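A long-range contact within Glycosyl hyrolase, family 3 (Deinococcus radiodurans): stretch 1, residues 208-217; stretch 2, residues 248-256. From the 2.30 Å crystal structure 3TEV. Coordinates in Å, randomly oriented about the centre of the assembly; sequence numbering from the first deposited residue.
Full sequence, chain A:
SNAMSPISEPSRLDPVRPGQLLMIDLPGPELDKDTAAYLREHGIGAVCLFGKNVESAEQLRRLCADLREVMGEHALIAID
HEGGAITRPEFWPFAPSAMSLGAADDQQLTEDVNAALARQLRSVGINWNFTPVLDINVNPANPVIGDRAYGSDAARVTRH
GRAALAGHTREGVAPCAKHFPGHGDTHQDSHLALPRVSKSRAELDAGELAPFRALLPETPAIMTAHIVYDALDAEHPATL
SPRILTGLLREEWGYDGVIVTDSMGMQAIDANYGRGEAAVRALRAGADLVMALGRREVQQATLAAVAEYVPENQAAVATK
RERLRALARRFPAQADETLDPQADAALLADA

Stretch 1 208-217: ELAPFRALLP
Stretch 2 (248-256) LLREEWGYD

An indole laid against a short helix can pack two distant chain segments with no hydrogen bond between them, as this pair from a family 3 glycosyl hydrolase illustrates. Stretch 1 is helical through its middle and has 3-10 geometry at Leu216 and Pro217. Stretch 2 enters as a helix with a wide pi-type turn, Trp253 N bonding to Leu248 O at 2.9 Å. Gly254 is the first residue to leave helical phi/psi, with phi 70° and psi 19°; positive phi favours glycine. Tyr255 follows in extended conformation (-64/125). The stretches run broadly the same way, with CA of Arg213 7.6 Å from CA of Trp253 and CA of Leu216 7.0 Å from CA of Tyr255. CA-to-CB points toward the other stretch in Leu209, Phe212, Leu216, Leu248 and Trp253, sideways in Arg213 and Tyr255.

Leu209 (m, t) opens the contact. Its CD2 lies 4.3 Å from Leu248 CD2 (Leu248 is t, p) and 4.0 Å from Trp253 CH2, while Leu209 O, backbone acceptor for Arg213 N at 3.0 Å, sits 3.8 Å from Trp253 CH2. Phe212 (m) offers chiefly its CB, 4.1 Å from Trp253 CZ3; its ring leads away.

Arg213, with chi1 to chi3 all t, runs along the indole (Trp253 chi1 m, chi2 7°). Its CB stands 4.0 Å from the centroid of the Trp253 six-membered ring, 21° off the normal, a CH-pi contact over the face. Its NH1 reaches within 3.5 Å of Trp253 NE1; both are donor groups, and no hydrogen bond links them.

Leu216 (m, t) closes the apolar interface: CD1 is 3.7 Å from Trp253 CB, and CD2 approaches Tyr255 CD1 at 3.5 Å and Leu249 CD2 at 4.4 Å. Tyr255 is t at chi1, and its O accepts from Arg250 NH1 at 3.0 Å. Together the stretches bury 407 Å².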

# COMPACT_ATOMS: atom_id res chain seq x y z
N GLU A 208 8.38 -3.00 16.37
CA GLU A 208 7.86 -2.50 15.09
C GLU A 208 8.16 -3.40 13.90
O GLU A 208 7.27 -3.73 13.14
CB GLU A 208 8.40 -1.07 14.81
CG GLU A 208 7.71 0.07 15.60
CD GLU A 208 8.02 0.08 17.11
OE1 GLU A 208 8.86 -0.71 17.60
OE2 GLU A 208 7.40 0.88 17.83
N LEU A 209 9.42 -3.79 13.76
CA LEU A 209 9.88 -4.57 12.61
C LEU A 209 9.53 -6.05 12.66
O LEU A 209 9.46 -6.68 11.61
CB LEU A 209 11.41 -4.42 12.45
CG LEU A 209 11.93 -3.00 12.14
CD1 LEU A 209 13.46 -2.92 12.20
CD2 LEU A 209 11.42 -2.53 10.80
N ALA A 210 9.29 -6.60 13.85
CA ALA A 210 9.16 -8.06 14.00
C ALA A 210 8.05 -8.71 13.17
O ALA A 210 8.29 -9.73 12.52
CB ALA A 210 9.06 -8.47 15.48
N PRO A 211 6.83 -8.15 13.18
CA PRO A 211 5.77 -8.83 12.40
C PRO A 211 6.02 -8.83 10.88
O PRO A 211 5.74 -9.82 10.21
CB PRO A 211 4.49 -8.05 12.76
CG PRO A 211 4.84 -7.31 14.03
CD PRO A 211 6.30 -6.98 13.90
N PHE A 212 6.57 -7.74 10.34
CA PHE A 212 6.87 -7.65 8.92
C PHE A 212 7.97 -8.63 8.58
O PHE A 212 7.90 -9.33 7.57
CB PHE A 212 7.35 -6.26 8.52
CG PHE A 212 6.31 -5.19 8.65
CD1 PHE A 212 5.38 -4.97 7.63
CD2 PHE A 212 6.29 -4.38 9.78
CE1 PHE A 212 4.41 -3.96 7.76
CE2 PHE A 212 5.33 -3.37 9.92
CZ PHE A 212 4.39 -3.16 8.91
N ARG A 213 9.00 -8.68 9.43
CA ARG A 213 10.11 -9.58 9.18
C ARG A 213 9.62 -11.03 9.21
O ARG A 213 9.96 -11.80 8.32
CB ARG A 213 11.25 -9.34 10.18
CG ARG A 213 12.53 -10.15 9.91
CD ARG A 213 13.73 -9.45 10.57
NE ARG A 213 14.86 -10.32 10.92
CZ ARG A 213 16.13 -9.90 11.11
NH1 ARG A 213 16.45 -8.61 10.96
NH2 ARG A 213 17.07 -10.78 11.44
N ALA A 214 8.82 -11.38 10.20
CA ALA A 214 8.31 -12.75 10.33
C ALA A 214 7.38 -13.16 9.18
O ALA A 214 7.31 -14.33 8.82
CB ALA A 214 7.62 -12.95 11.68
N LEU A 215 6.71 -12.17 8.58
CA LEU A 215 5.65 -12.47 7.61
C LEU A 215 6.03 -12.22 6.14
O LEU A 215 5.19 -12.35 5.25
CB LEU A 215 4.35 -11.73 7.98
CG LEU A 215 3.73 -12.08 9.37
CD1 LEU A 215 2.39 -11.36 9.60
CD2 LEU A 215 3.56 -13.59 9.61
N LEU A 216 7.29 -11.87 5.89
CA LEU A 216 7.75 -11.54 4.52
C LEU A 216 7.42 -12.54 3.43
O LEU A 216 6.88 -12.14 2.39
CB LEU A 216 9.25 -11.31 4.49
CG LEU A 216 9.81 -9.96 4.85
CD1 LEU A 216 11.27 -9.99 4.43
CD2 LEU A 216 9.04 -8.82 4.17
N PRO A 217 7.74 -13.84 3.63
CA PRO A 217 7.45 -14.78 2.53
C PRO A 217 5.95 -14.93 2.21
O PRO A 217 5.62 -15.46 1.15
CB PRO A 217 8.04 -16.13 3.02
CG PRO A 217 8.77 -15.84 4.32
CD PRO A 217 8.25 -14.52 4.84
N LEU A 248 17.33 -1.80 3.86
CA LEU A 248 16.72 -2.76 4.75
C LEU A 248 15.81 -3.76 4.02
O LEU A 248 16.11 -4.96 3.97
CB LEU A 248 15.96 -2.04 5.87
CG LEU A 248 15.20 -2.87 6.91
CD1 LEU A 248 16.15 -3.71 7.74
CD2 LEU A 248 14.41 -1.92 7.79
N LEU A 249 14.70 -3.28 3.46
CA LEU A 249 13.72 -4.16 2.86
C LEU A 249 14.27 -5.06 1.75
O LEU A 249 14.08 -6.28 1.81
CB LEU A 249 12.53 -3.37 2.33
CG LEU A 249 11.24 -3.47 3.12
CD1 LEU A 249 10.12 -2.72 2.40
CD2 LEU A 249 10.86 -4.93 3.36
N ARG A 250 14.93 -4.47 0.76
CA ARG A 250 15.42 -5.22 -0.41
C ARG A 250 16.69 -5.99 -0.15
O ARG A 250 16.79 -7.15 -0.53
CB ARG A 250 15.69 -4.31 -1.62
CG ARG A 250 14.49 -3.58 -2.20
CD ARG A 250 13.51 -4.51 -2.92
NE ARG A 250 12.47 -3.71 -3.57
CZ ARG A 250 11.22 -4.11 -3.77
NH1 ARG A 250 10.81 -5.31 -3.37
NH2 ARG A 250 10.39 -3.30 -4.39
N GLU A 251 17.67 -5.35 0.47
CA GLU A 251 19.01 -5.92 0.58
C GLU A 251 19.21 -6.77 1.84
O GLU A 251 19.60 -7.91 1.74
CB GLU A 251 20.09 -4.83 0.45
CG GLU A 251 20.02 -4.12 -0.90
CD GLU A 251 21.09 -3.03 -1.11
OE1 GLU A 251 21.63 -2.47 -0.13
OE2 GLU A 251 21.37 -2.74 -2.29
N GLU A 252 18.93 -6.21 3.01
CA GLU A 252 19.05 -6.99 4.25
C GLU A 252 18.04 -8.13 4.30
O GLU A 252 18.39 -9.25 4.64
CB GLU A 252 18.81 -6.10 5.46
CG GLU A 252 20.02 -5.49 6.07
CD GLU A 252 19.72 -5.00 7.48
OE1 GLU A 252 19.42 -5.86 8.36
OE2 GLU A 252 19.77 -3.75 7.69
N TRP A 253 16.78 -7.83 3.98
CA TRP A 253 15.69 -8.80 4.10
C TRP A 253 15.41 -9.62 2.86
O TRP A 253 14.70 -10.61 2.93
CB TRP A 253 14.41 -8.12 4.57
CG TRP A 253 14.47 -7.64 5.98
CD1 TRP A 253 15.57 -7.64 6.82
CD2 TRP A 253 13.41 -7.06 6.73
NE1 TRP A 253 15.23 -7.11 8.04
CE2 TRP A 253 13.91 -6.74 8.01
CE3 TRP A 253 12.06 -6.78 6.43
CZ2 TRP A 253 13.13 -6.17 9.00
CZ3 TRP A 253 11.28 -6.20 7.41
CH2 TRP A 253 11.81 -5.91 8.69
N GLY A 254 15.94 -9.21 1.71
CA GLY A 254 15.71 -9.94 0.45
C GLY A 254 14.29 -9.83 -0.08
O GLY A 254 13.88 -10.65 -0.89
N TYR A 255 13.53 -8.83 0.37
CA TYR A 255 12.13 -8.69 -0.07
C TYR A 255 11.98 -8.42 -1.57
O TYR A 255 12.52 -7.43 -2.08
CB TYR A 255 11.39 -7.62 0.72
CG TYR A 255 9.90 -7.52 0.42
CD1 TYR A 255 9.04 -8.60 0.67
CD2 TYR A 255 9.35 -6.35 -0.11
CE1 TYR A 255 7.66 -8.53 0.40
CE2 TYR A 255 7.96 -6.24 -0.37
CZ TYR A 255 7.13 -7.35 -0.11
OH TYR A 255 5.76 -7.27 -0.36
N ASP A 256 11.20 -9.25 -2.26
CA ASP A 256 10.99 -9.03 -3.70
C ASP A 256 9.52 -8.73 -4.07
O ASP A 256 9.16 -8.76 -5.24
CB ASP A 256 11.55 -10.19 -4.55
CG ASP A 256 12.00 -9.75 -5.98
OD1 ASP A 256 12.40 -8.57 -6.20
OD2 ASP A 256 11.95 -10.60 -6.89